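Local coordinates for protein fatty acid synthase 1, isoform A (Drosophila melanogaster, PDB 6FN6) that forms the dehydratase, enoylreductase and ketoreductase region of a multienzyme that probably makes long-chain saturated fatty acids from acetyl-CoA and malonyl-CoA using NADPH, at residues A[183-188]-A[244-249]; A[155-160]-A[965-970]; A[513-518]-A[530-535]; A[495-500]-A[551-556]. One frame throughout, in Å; residues are numbered along the deposited sequence.

Contact 1: residues A[183-188]-A[244-249]; sequences LSKNLR and LKANLA
Lys185 brings its CE up to the methyl of Ala246, and Leu187 reaches Leu248 two residues further along each segment. The touch is thin: the backbones stand well apart, with 10.1 Å between the CA atoms of Lys185 and Ala246. The lysine and the leucines reach across; Ala246 offers just its methyl. Lys185 sets out with CG anti to its carbonyl carbon (chi1 -74°). From there CB, CG, CD and CE run almost straight, and the chain bends only at its last torsion (chi4 -71°). Because of that bend CE, not the amino group, is the part that meets the alanine, with Lys185 CE 4.1 Å from Ala246 CB. The amino end has another partner, a cation-pi interaction with the ring of Tyr191 at the start of the neighbouring strand. Between the leucines, Leu187 CD2 is 4.4 Å from Leu248 CD2, with Leu248 CD1 at nearly the same distance. Leu187 starts out facing the strand. Leu248 does not, and its two branches come round to the Leu187 methyl. This is loose apolar contact near the surface. Leu187 also packs on Ala633 and Leu248 on Ala624, from a distant part of the chain. Helix 170-183 carries Asp175, the predicted proton donor, whose side chain is about 11 Å from that of Ala246. In the hotdog fold an antiparallel sheet wraps round a long helix. In this C-terminal hotdog of the dehydratase that helix is 170-183, and its exit loop, 183-188, packs on strand 239-248 of the sheet.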
loop_
_atom_site.group_PDB
_atom_site.type_symbol
_atom_site.label_atom_id
_atom_site.label_comp_id
_atom_site.label_asym_id
_atom_site.label_seq_id
_atom_site.Cartn_x
_atom_site.Cartn_y
_atom_site.Cartn_z
ATOM N N LEU A 183 -0.062 22.794 21.186
ATOM C CA LEU A 183 -0.738 23.390 22.337
ATOM C C LEU A 183 -2.130 22.809 22.528
ATOM O O LEU A 183 -2.540 22.508 23.648
ATOM C CB LEU A 183 -0.853 24.906 22.178
ATOM C CG LEU A 183 0.229 25.819 22.749
ATOM C CD1 LEU A 183 -0.208 27.265 22.582
ATOM C CD2 LEU A 183 0.529 25.519 24.210
ATOM N N SER A 184 -2.857 22.662 21.427
ATOM C CA SER A 184 -4.241 22.206 21.469
ATOM C C SER A 184 -4.359 20.758 21.950
ATOM O O SER A 184 -5.417 20.339 22.417
ATOM C CB SER A 184 -4.880 22.356 20.086
ATOM O OG SER A 184 -4.124 21.674 19.102
ATOM N N LYS A 185 -3.272 19.999 21.840
ATOM C CA LYS A 185 -3.275 18.608 22.280
ATOM C C LYS A 185 -3.495 18.522 23.787
ATOM O O LYS A 185 -2.870 19.244 24.561
ATOM C CB LYS A 185 -1.968 17.918 21.890
ATOM C CG LYS A 185 -1.868 17.594 20.408
ATOM C CD LYS A 185 -0.555 16.910 20.071
ATOM C CE LYS A 185 -0.578 16.314 18.670
ATOM N NZ LYS A 185 -1.473 15.126 18.582
ATOM N N ASN A 186 -4.394 17.632 24.194
ATOM C CA ASN A 186 -4.825 17.550 25.585
ATOM C C ASN A 186 -3.752 16.923 26.473
ATOM O O ASN A 186 -3.501 17.394 27.582
ATOM C CB ASN A 186 -6.123 16.749 25.684
ATOM C CG ASN A 186 -6.816 16.929 27.019
ATOM O OD1 ASN A 186 -6.194 17.316 28.009
ATOM N ND2 ASN A 186 -8.117 16.662 27.050
ATOM N N LEU A 187 -3.126 15.856 25.988
ATOM C CA LEU A 187 -2.086 15.176 26.750
ATOM C C LEU A 187 -0.845 16.062 26.846
ATOM O O LEU A 187 -0.310 16.513 25.834
ATOM C CB LEU A 187 -1.742 13.832 26.104
ATOM C CG LEU A 187 -0.798 12.906 26.876
ATOM C CD1 LEU A 187 -1.418 12.455 28.192
ATOM C CD2 LEU A 187 -0.423 11.704 26.023
ATOM N N ARG A 188 -0.391 16.302 28.071
ATOM C CA ARG A 188 0.737 17.193 28.319
ATOM C C ARG A 188 2.059 16.441 28.301
ATOM O O ARG A 188 2.753 16.368 29.312
ATOM C CB ARG A 188 0.568 17.902 29.662
ATOM C CG ARG A 188 -0.779 18.577 29.848
ATOM C CD ARG A 188 -0.892 19.177 31.240
ATOM N NE ARG A 188 -0.038 20.349 31.414
ATOM C CZ ARG A 188 0.227 20.912 32.589
ATOM N NH1 ARG A 188 -0.291 20.407 33.701
ATOM N NH2 ARG A 188 1.015 21.977 32.655
ATOM N N LEU A 244 -1.264 17.222 9.829
ATOM C CA LEU A 244 -0.104 17.072 10.702
ATOM C C LEU A 244 -0.262 15.859 11.618
ATOM O O LEU A 244 -1.319 15.650 12.211
ATOM C CB LEU A 244 0.114 18.343 11.527
ATOM C CG LEU A 244 1.235 18.296 12.568
ATOM C CD1 LEU A 244 2.574 17.967 11.919
ATOM C CD2 LEU A 244 1.322 19.617 13.313
ATOM N N LYS A 245 0.786 15.042 11.694
ATOM C CA LYS A 245 0.818 13.895 12.597
ATOM C C LYS A 245 2.037 13.975 13.514
ATOM O O LYS A 245 3.169 14.076 13.045
ATOM C CB LYS A 245 0.848 12.576 11.820
ATOM C CG LYS A 245 -0.349 12.326 10.912
ATOM C CD LYS A 245 -1.536 11.754 11.672
ATOM C CE LYS A 245 -2.569 11.164 10.718
ATOM N NZ LYS A 245 -3.138 12.186 9.799
ATOM N N ALA A 246 1.801 13.943 14.820
ATOM C CA ALA A 246 2.888 13.954 15.792
ATOM C C ALA A 246 2.859 12.693 16.644
ATOM O O ALA A 246 1.796 12.252 17.083
ATOM C CB ALA A 246 2.807 15.193 16.673
ATOM N N ASN A 247 4.032 12.111 16.867
ATOM C CA ASN A 247 4.151 10.931 17.713
ATOM C C ASN A 247 4.855 11.264 19.015
ATOM O O ASN A 247 5.739 12.119 19.063
ATOM C CB ASN A 247 4.899 9.812 16.990
ATOM C CG ASN A 247 3.991 8.990 16.109
ATOM O OD1 ASN A 247 3.543 9.448 15.058
ATOM N ND2 ASN A 247 3.707 7.766 16.537
ATOM N N LEU A 248 4.449 10.570 20.069
ATOM C CA LEU A 248 5.043 10.739 21.384
ATOM C C LEU A 248 6.499 10.293 21.344
ATOM O O LEU A 248 6.810 9.215 20.838
ATOM C CB LEU A 248 4.256 9.940 22.419
ATOM C CG LEU A 248 4.045 10.559 23.798
ATOM C CD1 LEU A 248 3.392 11.921 23.687
ATOM C CD2 LEU A 248 3.178 9.647 24.633
ATOM N N ALA A 249 7.389 11.120 21.882
ATOM C CA ALA A 249 8.821 10.837 21.839
ATOM C C ALA A 249 9.356 10.335 23.176
ATOM O O ALA A 249 8.741 10.542 24.222
ATOM C CB ALA A 249 9.585 12.080 21.409
#

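Contact 2: residues A[155-160]-A[965-970]; sequences SDTVAS and QGLMIR
Arg970 reaches over to Thr157 and bonds to it through NE, with a weak second bond from NH2. Arg970 NE donates to Thr157 OG1 at 2.7 Å, with the hydroxyl oxygen tilted 25° out of the guanidinium plane. The weak bond runs from Arg970 NH2 to the backbone Thr157 O at 3.1 Å. The arginine leaves its helix with CG anti to the backbone N (chi1 -175°), runs on extended, and bends at chi3 (67°), which turns the guanidinium onto the threonine. Val158 meets the same group from another direction. Val158 CG1 lies over the centre of one guanidinium face, 3.9 Å from Arg970 CZ. Leu967, one helical turn earlier, brings Leu967 CD1 within 4.0 Å of Thr157 O. The threonine and valine occupy the middle of a type I beta turn, Asp156 to Ala159, which joins two strands of the C-terminal hotdog fold. Helix 963-974 belongs to the ketoreductase domain, of the Rossmann type, so the contact joins dehydratase to ketoreductase. Outside this shell, a salt bridge to Glu974 on the same helix holds Arg970 NH1. On the dehydratase side the turn is closed by Ala159 N, which bonds to Asp156 O at 2.9 Å. That oxygen also accepts from Ser155 OG, in the carbonyl plane. The Asp156 carboxylate reaches forward, past the turn, and takes Ser160 N on the syn lone pair of Asp156 OD1 at 2.7 Å. Thr161 N also bonds to this OD1, while Asp156 OD2 accepts from the backbone of Ser123, a residue that packs against Thr157 and Val158 too.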
loop_
_atom_site.group_PDB
_atom_site.type_symbol
_atom_site.label_atom_id
_atom_site.label_comp_id
_atom_site.label_asym_id
_atom_site.label_seq_id
_atom_site.Cartn_x
_atom_site.Cartn_y
_atom_site.Cartn_z
ATOM N N SER A 155 -1.997 33.275 22.178
ATOM C CA SER A 155 -2.863 32.137 21.890
ATOM C C SER A 155 -4.070 32.147 22.817
ATOM O O SER A 155 -3.958 32.518 23.983
ATOM C CB SER A 155 -2.105 30.820 22.047
ATOM O OG SER A 155 -3.003 29.721 22.047
ATOM N N ASP A 156 -5.219 31.724 22.306
ATOM C CA ASP A 156 -6.396 31.573 23.148
ATOM C C ASP A 156 -6.277 30.279 23.953
ATOM O O ASP A 156 -5.408 29.448 23.685
ATOM C CB ASP A 156 -7.677 31.594 22.307
ATOM C CG ASP A 156 -7.774 30.426 21.345
ATOM O OD1 ASP A 156 -6.738 29.791 21.054
ATOM O OD2 ASP A 156 -8.895 30.152 20.867
ATOM N N THR A 157 -7.142 30.121 24.946
ATOM C CA THR A 157 -7.004 29.041 25.918
ATOM C C THR A 157 -7.019 27.649 25.278
ATOM O O THR A 157 -6.429 26.716 25.818
ATOM C CB THR A 157 -8.114 29.111 26.992
ATOM O OG1 THR A 157 -8.006 27.986 27.872
ATOM C CG2 THR A 157 -9.491 29.121 26.358
ATOM N N VAL A 158 -7.689 27.505 24.139
ATOM C CA VAL A 158 -7.761 26.207 23.465
ATOM C C VAL A 158 -6.844 26.145 22.247
ATOM O O VAL A 158 -6.782 25.118 21.566
ATOM C CB VAL A 158 -9.206 25.872 23.046
ATOM C CG1 VAL A 158 -10.090 25.705 24.275
ATOM C CG2 VAL A 158 -9.763 26.944 22.106
ATOM N N ALA A 159 -6.121 27.229 21.983
ATOM C CA ALA A 159 -5.210 27.284 20.843
ATOM C C ALA A 159 -5.948 27.013 19.530
ATOM O O ALA A 159 -5.518 26.193 18.720
ATOM C CB ALA A 159 -4.073 26.289 21.026
ATOM N N SER A 160 -7.066 27.705 19.336
ATOM C CA SER A 160 -7.792 27.650 18.076
ATOM C C SER A 160 -7.376 28.834 17.213
ATOM O O SER A 160 -7.365 28.754 15.986
ATOM C CB SER A 160 -9.301 27.660 18.314
ATOM O OG SER A 160 -9.715 28.876 18.908
ATOM N N GLN A 965 -2.794 30.230 34.600
ATOM C CA GLN A 965 -3.699 30.000 35.721
ATOM C C GLN A 965 -5.072 29.594 35.206
ATOM O O GLN A 965 -5.610 28.559 35.592
ATOM C CB GLN A 965 -3.811 31.250 36.596
ATOM C CG GLN A 965 -2.652 31.449 37.558
ATOM C CD GLN A 965 -2.552 32.877 38.060
ATOM O OE1 GLN A 965 -3.421 33.706 37.790
ATOM N NE2 GLN A 965 -1.491 33.167 38.802
ATOM N N GLY A 966 -5.643 30.432 34.345
ATOM C CA GLY A 966 -6.937 30.149 33.757
ATOM C C GLY A 966 -6.951 28.812 33.037
ATOM O O GLY A 966 -7.960 28.105 33.041
ATOM N N LEU A 967 -5.824 28.467 32.420
ATOM C CA LEU A 967 -5.689 27.199 31.713
ATOM C C LEU A 967 -5.844 26.019 32.664
ATOM O O LEU A 967 -6.630 25.105 32.414
ATOM C CB LEU A 967 -4.332 27.125 31.003
ATOM C CG LEU A 967 -3.976 25.801 30.316
ATOM C CD1 LEU A 967 -5.030 25.415 29.287
ATOM C CD2 LEU A 967 -2.600 25.887 29.668
ATOM N N MET A 968 -5.090 26.043 33.757
ATOM C CA MET A 968 -5.111 24.952 34.723
ATOM C C MET A 968 -6.494 24.807 35.353
ATOM O O MET A 968 -6.968 23.694 35.586
ATOM C CB MET A 968 -4.056 25.182 35.806
ATOM C CG MET A 968 -2.619 25.066 35.305
ATOM S SD MET A 968 -2.258 23.515 34.449
ATOM C CE MET A 968 -2.715 22.311 35.694
ATOM N N ILE A 969 -7.136 25.934 35.632
ATOM C CA ILE A 969 -8.462 25.918 36.232
ATOM C C ILE A 969 -9.435 25.294 35.238
ATOM O O ILE A 969 -10.272 24.471 35.612
ATOM C CB ILE A 969 -8.901 27.340 36.659
ATOM C CG1 ILE A 969 -7.972 27.865 37.759
ATOM C CG2 ILE A 969 -10.353 27.345 37.140
ATOM C CD1 ILE A 969 -8.127 29.343 38.053
ATOM N N ARG A 970 -9.322 25.688 33.973
ATOM C CA ARG A 970 -10.176 25.139 32.928
ATOM C C ARG A 970 -9.988 23.627 32.833
ATOM O O ARG A 970 -10.956 22.874 32.738
ATOM C CB ARG A 970 -9.879 25.794 31.576
ATOM C CG ARG A 970 -10.825 25.345 30.473
ATOM C CD ARG A 970 -10.590 26.079 29.164
ATOM N NE ARG A 970 -9.304 25.742 28.559
ATOM C CZ ARG A 970 -9.054 24.610 27.910
ATOM N NH1 ARG A 970 -9.994 23.681 27.800
ATOM N NH2 ARG A 970 -7.855 24.395 27.387
#

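Contact 3: residues A[513-518]-A[530-535]; sequences RLVFVQ and TLYRQQ
Tyr532 lays its ring edge against Val515 and reaches on toward Val517. The contact lies inside a beta-alpha-beta unit of the pseudo-ketoreductase domain, made of strand 512-517, helix 530-536 and strand 542-546, as in Rossmann-type folds. The tight part is the buried meeting of the tyrosine with both valines. Val515 CG1 sits near the plane of the ring, 4.0 Å from Tyr532 CE2. Val515 and Val517, two apart on the strand, both start toward the helix, and in each CG1 is anti to the backbone N. In Val517 it is the other branch, CG2, that faces the tyrosine, and it meets the end of the ring obliquely. Phe525, from the connecting loop, packs on Val515 as well. The backbones stay apart, with 9.2 Å between the CA atoms of Val515 and Tyr532, so the tyrosine ring and the valine methyls span the gap. The loose side is the outer face of the helix. Thr530, Arg533 and Gln534 turn to solvent there, and Arg533 pairs with Glu537, just past the helix. The tyrosine itself is buried, and its polar end is satisfied: Tyr532 OH is hydrogen-bonded to Glu523 O while lying 4.0 Å from Val517 CG2.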
loop_
_atom_site.group_PDB
_atom_site.type_symbol
_atom_site.label_atom_id
_atom_site.label_comp_id
_atom_site.label_asym_id
_atom_site.label_seq_id
_atom_site.Cartn_x
_atom_site.Cartn_y
_atom_site.Cartn_z
ATOM N N ARG A 513 24.604 32.707 71.414
ATOM C CA ARG A 513 24.345 31.387 71.988
ATOM C C ARG A 513 22.873 31.267 72.379
ATOM O O ARG A 513 22.393 32.007 73.237
ATOM C CB ARG A 513 25.232 31.134 73.210
ATOM C CG ARG A 513 26.727 31.274 72.960
ATOM C CD ARG A 513 27.264 30.168 72.063
ATOM N NE ARG A 513 28.711 30.275 71.873
ATOM C CZ ARG A 513 29.299 30.985 70.915
ATOM N NH1 ARG A 513 28.571 31.673 70.044
ATOM N NH2 ARG A 513 30.622 31.015 70.828
ATOM N N LEU A 514 22.166 30.322 71.764
ATOM C CA LEU A 514 20.731 30.165 72.000
ATOM C C LEU A 514 20.439 29.276 73.203
ATOM O O LEU A 514 20.888 28.132 73.274
ATOM C CB LEU A 514 20.049 29.584 70.759
ATOM C CG LEU A 514 18.568 29.227 70.909
ATOM C CD1 LEU A 514 17.746 30.445 71.305
ATOM C CD2 LEU A 514 18.045 28.627 69.621
ATOM N N VAL A 515 19.669 29.818 74.142
ATOM C CA VAL A 515 19.225 29.074 75.314
ATOM C C VAL A 515 17.707 28.938 75.254
ATOM O O VAL A 515 16.973 29.855 75.622
ATOM C CB VAL A 515 19.686 29.760 76.614
ATOM C CG1 VAL A 515 19.286 28.940 77.832
ATOM C CG2 VAL A 515 21.192 29.973 76.587
ATOM N N PHE A 516 17.247 27.787 74.774
ATOM C CA PHE A 516 15.827 27.555 74.531
ATOM C C PHE A 516 15.225 26.647 75.605
ATOM O O PHE A 516 15.644 25.501 75.764
ATOM C CB PHE A 516 15.624 26.937 73.145
ATOM C CG PHE A 516 14.209 27.002 72.652
ATOM C CD1 PHE A 516 13.281 26.048 73.030
ATOM C CD2 PHE A 516 13.814 28.008 71.789
ATOM C CE1 PHE A 516 11.979 26.107 72.570
ATOM C CE2 PHE A 516 12.515 28.071 71.323
ATOM C CZ PHE A 516 11.597 27.120 71.712
ATOM N N VAL A 517 14.241 27.161 76.335
ATOM C CA VAL A 517 13.620 26.409 77.421
ATOM C C VAL A 517 12.112 26.318 77.216
ATOM O O VAL A 517 11.399 27.313 77.331
ATOM C CB VAL A 517 13.946 27.050 78.788
ATOM C CG1 VAL A 517 13.329 26.247 79.918
ATOM C CG2 VAL A 517 15.453 27.180 78.976
ATOM N N GLN A 518 11.629 25.113 76.930
ATOM C CA GLN A 518 10.209 24.904 76.666
ATOM C C GLN A 518 9.364 25.178 77.903
ATOM O O GLN A 518 8.411 25.955 77.853
ATOM C CB GLN A 518 9.955 23.476 76.177
ATOM C CG GLN A 518 10.645 23.125 74.872
ATOM C CD GLN A 518 10.143 21.818 74.286
ATOM O OE1 GLN A 518 9.319 21.132 74.890
ATOM N NE2 GLN A 518 10.636 21.470 73.103
ATOM N N THR A 530 23.254 25.846 88.796
ATOM C CA THR A 530 23.815 24.509 88.603
ATOM C C THR A 530 23.245 23.834 87.356
ATOM O O THR A 530 23.925 23.050 86.690
ATOM C CB THR A 530 23.547 23.607 89.830
ATOM O OG1 THR A 530 24.056 22.291 89.582
ATOM C CG2 THR A 530 22.052 23.518 90.130
ATOM N N LEU A 531 21.991 24.143 87.049
ATOM C CA LEU A 531 21.319 23.579 85.889
ATOM C C LEU A 531 21.972 24.042 84.589
ATOM O O LEU A 531 22.297 23.234 83.717
ATOM C CB LEU A 531 19.841 23.977 85.904
ATOM C CG LEU A 531 18.996 23.644 84.673
ATOM C CD1 LEU A 531 18.991 22.147 84.400
ATOM C CD2 LEU A 531 17.579 24.168 84.854
ATOM N N TYR A 532 22.151 25.352 84.470
ATOM C CA TYR A 532 22.668 25.964 83.254
ATOM C C TYR A 532 24.194 25.905 83.121
ATOM O O TYR A 532 24.717 25.799 82.013
ATOM C CB TYR A 532 22.234 27.430 83.191
ATOM C CG TYR A 532 20.744 27.645 83.050
ATOM C CD1 TYR A 532 19.908 27.577 84.156
ATOM C CD2 TYR A 532 20.176 27.936 81.820
ATOM C CE1 TYR A 532 18.546 27.781 84.038
ATOM C CE2 TYR A 532 18.813 28.141 81.691
ATOM C CZ TYR A 532 18.005 28.063 82.803
ATOM O OH TYR A 532 16.649 28.269 82.678
ATOM N N ARG A 533 24.900 25.981 84.247
ATOM C CA ARG A 533 26.352 26.176 84.228
ATOM C C ARG A 533 27.090 25.074 83.469
ATOM O O ARG A 533 27.831 25.360 82.532
ATOM C CB ARG A 533 26.893 26.277 85.664
ATOM C CG ARG A 533 28.307 26.858 85.763
ATOM C CD ARG A 533 28.838 26.853 87.196
ATOM N NE ARG A 533 29.210 25.524 87.680
ATOM C CZ ARG A 533 30.456 25.053 87.691
ATOM N NH1 ARG A 533 31.472 25.801 87.264
ATOM N NH2 ARG A 533 30.699 23.833 88.151
ATOM N N GLN A 534 26.888 23.820 83.857
ATOM C CA GLN A 534 27.591 22.717 83.206
ATOM C C GLN A 534 27.257 22.661 81.719
ATOM O O GLN A 534 28.108 22.325 80.892
ATOM C CB GLN A 534 27.245 21.377 83.859
ATOM C CG GLN A 534 28.157 20.235 83.413
ATOM C CD GLN A 534 27.467 18.883 83.410
ATOM O OE1 GLN A 534 26.781 18.517 84.365
ATOM N NE2 GLN A 534 27.645 18.134 82.327
ATOM N N GLN A 535 26.017 23.000 81.381
ATOM C CA GLN A 535 25.574 22.958 79.994
ATOM C C GLN A 535 26.210 24.067 79.172
ATOM O O GLN A 535 26.746 23.819 78.091
ATOM C CB GLN A 535 24.052 23.066 79.912
ATOM C CG GLN A 535 23.520 22.953 78.496
ATOM C CD GLN A 535 23.817 21.605 77.877
ATOM O OE1 GLN A 535 24.148 20.647 78.576
ATOM N NE2 GLN A 535 23.715 21.527 76.559
#

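Contact 4: residues A[495-500]-A[551-556]; sequences GAVGLM and GTFRHL
Val497 and Phe553 bring the two backbones closest, with their CA atoms 6.5 Å apart. Gly495 holds the N-cap position of helix 496-504, and the first turn follows at once, with Leu499 N bonded to Gly495 O. The partner is an extended piece of strand 549-557. Its side chains alternate, so Phe553 starts toward the helix while Arg554 starts away from it. The contact therefore pairs the first turn of a helix with one large residue of a strand. Phe553 has CG anti to its carbonyl carbon (chi1 -79°), which lays the ring beside the helix start. Ala496 and Val497, neighbours in sequence, share it. The methyl of Ala496 meets the CD2-CE2 part of the ring, with Ala496 CB 3.6 Å from Phe553 CE2. Val497 takes the base of the side chain through its CG2 branch, with Val497 CG2 3.3 Å from Phe553 CB. Both methyls approach the ring obliquely. Around them, Val544 touches both Ala496 and Phe553, Phe266 packs on Phe553, and Tyr264 on Val497. Arg554 forms a salt bridge with Glu296 and a bond to Gln292. The helix start is tied to helix 1072-1090 of the ketoreductase through Ser1079 and Glu1082. This is helix-on-sheet packing within the pseudo-ketoreductase domain. Across the contact only carbon atoms meet. Its stability should thus rest on shape and on keeping apolar surface from water, while the polar bonds nearby join each segment to other parts of the fold.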
loop_
_atom_site.group_PDB
_atom_site.type_symbol
_atom_site.label_atom_id
_atom_site.label_comp_id
_atom_site.label_asym_id
_atom_site.label_seq_id
_atom_site.Cartn_x
_atom_site.Cartn_y
_atom_site.Cartn_z
ATOM N N GLY A 495 9.894 28.376 67.202
ATOM C CA GLY A 495 10.497 27.067 67.065
ATOM C C GLY A 495 11.996 27.204 67.207
ATOM O O GLY A 495 12.588 28.129 66.649
ATOM N N ALA A 496 12.613 26.279 67.932
ATOM C CA ALA A 496 14.031 26.383 68.241
ATOM C C ALA A 496 14.881 26.345 66.971
ATOM O O ALA A 496 15.850 27.094 66.843
ATOM C CB ALA A 496 14.445 25.268 69.192
ATOM N N VAL A 497 14.512 25.477 66.034
ATOM C CA VAL A 497 15.291 25.291 64.811
ATOM C C VAL A 497 15.309 26.570 63.980
ATOM O O VAL A 497 16.373 27.052 63.590
ATOM C CB VAL A 497 14.744 24.103 63.990
ATOM C CG1 VAL A 497 15.437 24.002 62.629
ATOM C CG2 VAL A 497 14.912 22.806 64.767
ATOM N N GLY A 498 14.130 27.120 63.717
ATOM C CA GLY A 498 14.022 28.328 62.922
ATOM C C GLY A 498 14.731 29.505 63.558
ATOM O O GLY A 498 15.466 30.236 62.892
ATOM N N LEU A 499 14.517 29.679 64.859
ATOM C CA LEU A 499 15.109 30.790 65.592
ATOM C C LEU A 499 16.632 30.707 65.578
ATOM O O LEU A 499 17.314 31.724 65.482
ATOM C CB LEU A 499 14.593 30.813 67.030
ATOM C CG LEU A 499 15.058 31.992 67.891
ATOM C CD1 LEU A 499 14.626 33.315 67.270
ATOM C CD2 LEU A 499 14.542 31.870 69.319
ATOM N N MET A 500 17.163 29.492 65.674
ATOM C CA MET A 500 18.606 29.298 65.645
ATOM C C MET A 500 19.175 29.783 64.316
ATOM O O MET A 500 20.154 30.529 64.283
ATOM C CB MET A 500 18.961 27.826 65.856
ATOM C CG MET A 500 20.452 27.562 66.047
ATOM S SD MET A 500 21.102 28.227 67.595
ATOM C CE MET A 500 21.795 29.798 67.081
ATOM N N GLY A 551 19.448 19.420 75.077
ATOM C CA GLY A 551 19.650 18.772 73.796
ATOM C C GLY A 551 19.548 19.718 72.618
ATOM O O GLY A 551 19.563 20.938 72.776
ATOM N N THR A 552 19.439 19.141 71.430
ATOM C CA THR A 552 19.329 19.909 70.199
ATOM C C THR A 552 18.287 19.277 69.289
ATOM O O THR A 552 17.846 18.151 69.528
ATOM C CB THR A 552 20.670 19.970 69.448
ATOM O OG1 THR A 552 21.066 18.645 69.071
ATOM C CG2 THR A 552 21.748 20.581 70.323
ATOM N N PHE A 553 17.883 20.011 68.258
ATOM C CA PHE A 553 17.016 19.461 67.223
ATOM C C PHE A 553 17.857 19.038 66.027
ATOM O O PHE A 553 18.467 19.871 65.360
ATOM C CB PHE A 553 15.955 20.473 66.801
ATOM C CG PHE A 553 14.807 20.568 67.757
ATOM C CD1 PHE A 553 13.836 19.586 67.785
ATOM C CD2 PHE A 553 14.703 21.636 68.631
ATOM C CE1 PHE A 553 12.776 19.665 68.665
ATOM C CE2 PHE A 553 13.644 21.723 69.516
ATOM C CZ PHE A 553 12.680 20.734 69.533
ATOM N N ARG A 554 17.896 17.735 65.772
ATOM C CA ARG A 554 18.702 17.189 64.687
ATOM C C ARG A 554 17.816 16.539 63.624
ATOM O O ARG A 554 16.736 16.031 63.926
ATOM C CB ARG A 554 19.707 16.174 65.234
ATOM C CG ARG A 554 20.631 16.727 66.314
ATOM C CD ARG A 554 21.906 17.332 65.737
ATOM N NE ARG A 554 21.662 18.487 64.874
ATOM C CZ ARG A 554 21.691 19.758 65.275
ATOM N NH1 ARG A 554 21.943 20.068 66.542
ATOM N NH2 ARG A 554 21.462 20.729 64.401
ATOM N N HIS A 555 18.274 16.571 62.377
ATOM C CA HIS A 555 17.521 15.994 61.266
ATOM C C HIS A 555 18.081 14.629 60.874
ATOM O O HIS A 555 19.265 14.499 60.568
ATOM C CB HIS A 555 17.527 16.936 60.060
ATOM C CG HIS A 555 18.890 17.412 59.668
ATOM N ND1 HIS A 555 19.832 16.586 59.094
ATOM C CD2 HIS A 555 19.465 18.634 59.753
ATOM C CE1 HIS A 555 20.930 17.277 58.850
ATOM N NE2 HIS A 555 20.733 18.523 59.240
ATOM N N LEU A 556 17.218 13.618 60.898
ATOM C CA LEU A 556 17.620 12.244 60.614
ATOM C C LEU A 556 17.132 11.777 59.241
ATOM O O LEU A 556 15.998 12.052 58.843
ATOM C CB LEU A 556 17.088 11.310 61.699
ATOM C CG LEU A 556 17.955 11.145 62.951
ATOM C CD1 LEU A 556 18.354 12.488 63.541
ATOM C CD2 LEU A 556 17.217 10.316 63.989
#

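From the N terminus, contact 2 opens first, at 155-160. Contact 1 then opens at 183-188 and closes its loop at 244-249, inside the C-terminal hotdog of the dehydratase. In the pseudo-ketoreductase domain contact 4 opens at 495-500. Contact 3 opens and closes within it, joining a strand to the helix that follows. Contact 4 ends at 551-556 and ties helix 496-504 to strand 549-557. Contact 2 closes only at 965-970, joining dehydratase to ketoreductase, so it encloses the other three; no loops cross. Contacts 1 and 2 touch, through Leu183 and Ala159 among others. Contacts 3 and 4 touch through Leu514 and Met500. The centres of contacts 1 and 3 lie about 63 Å apart.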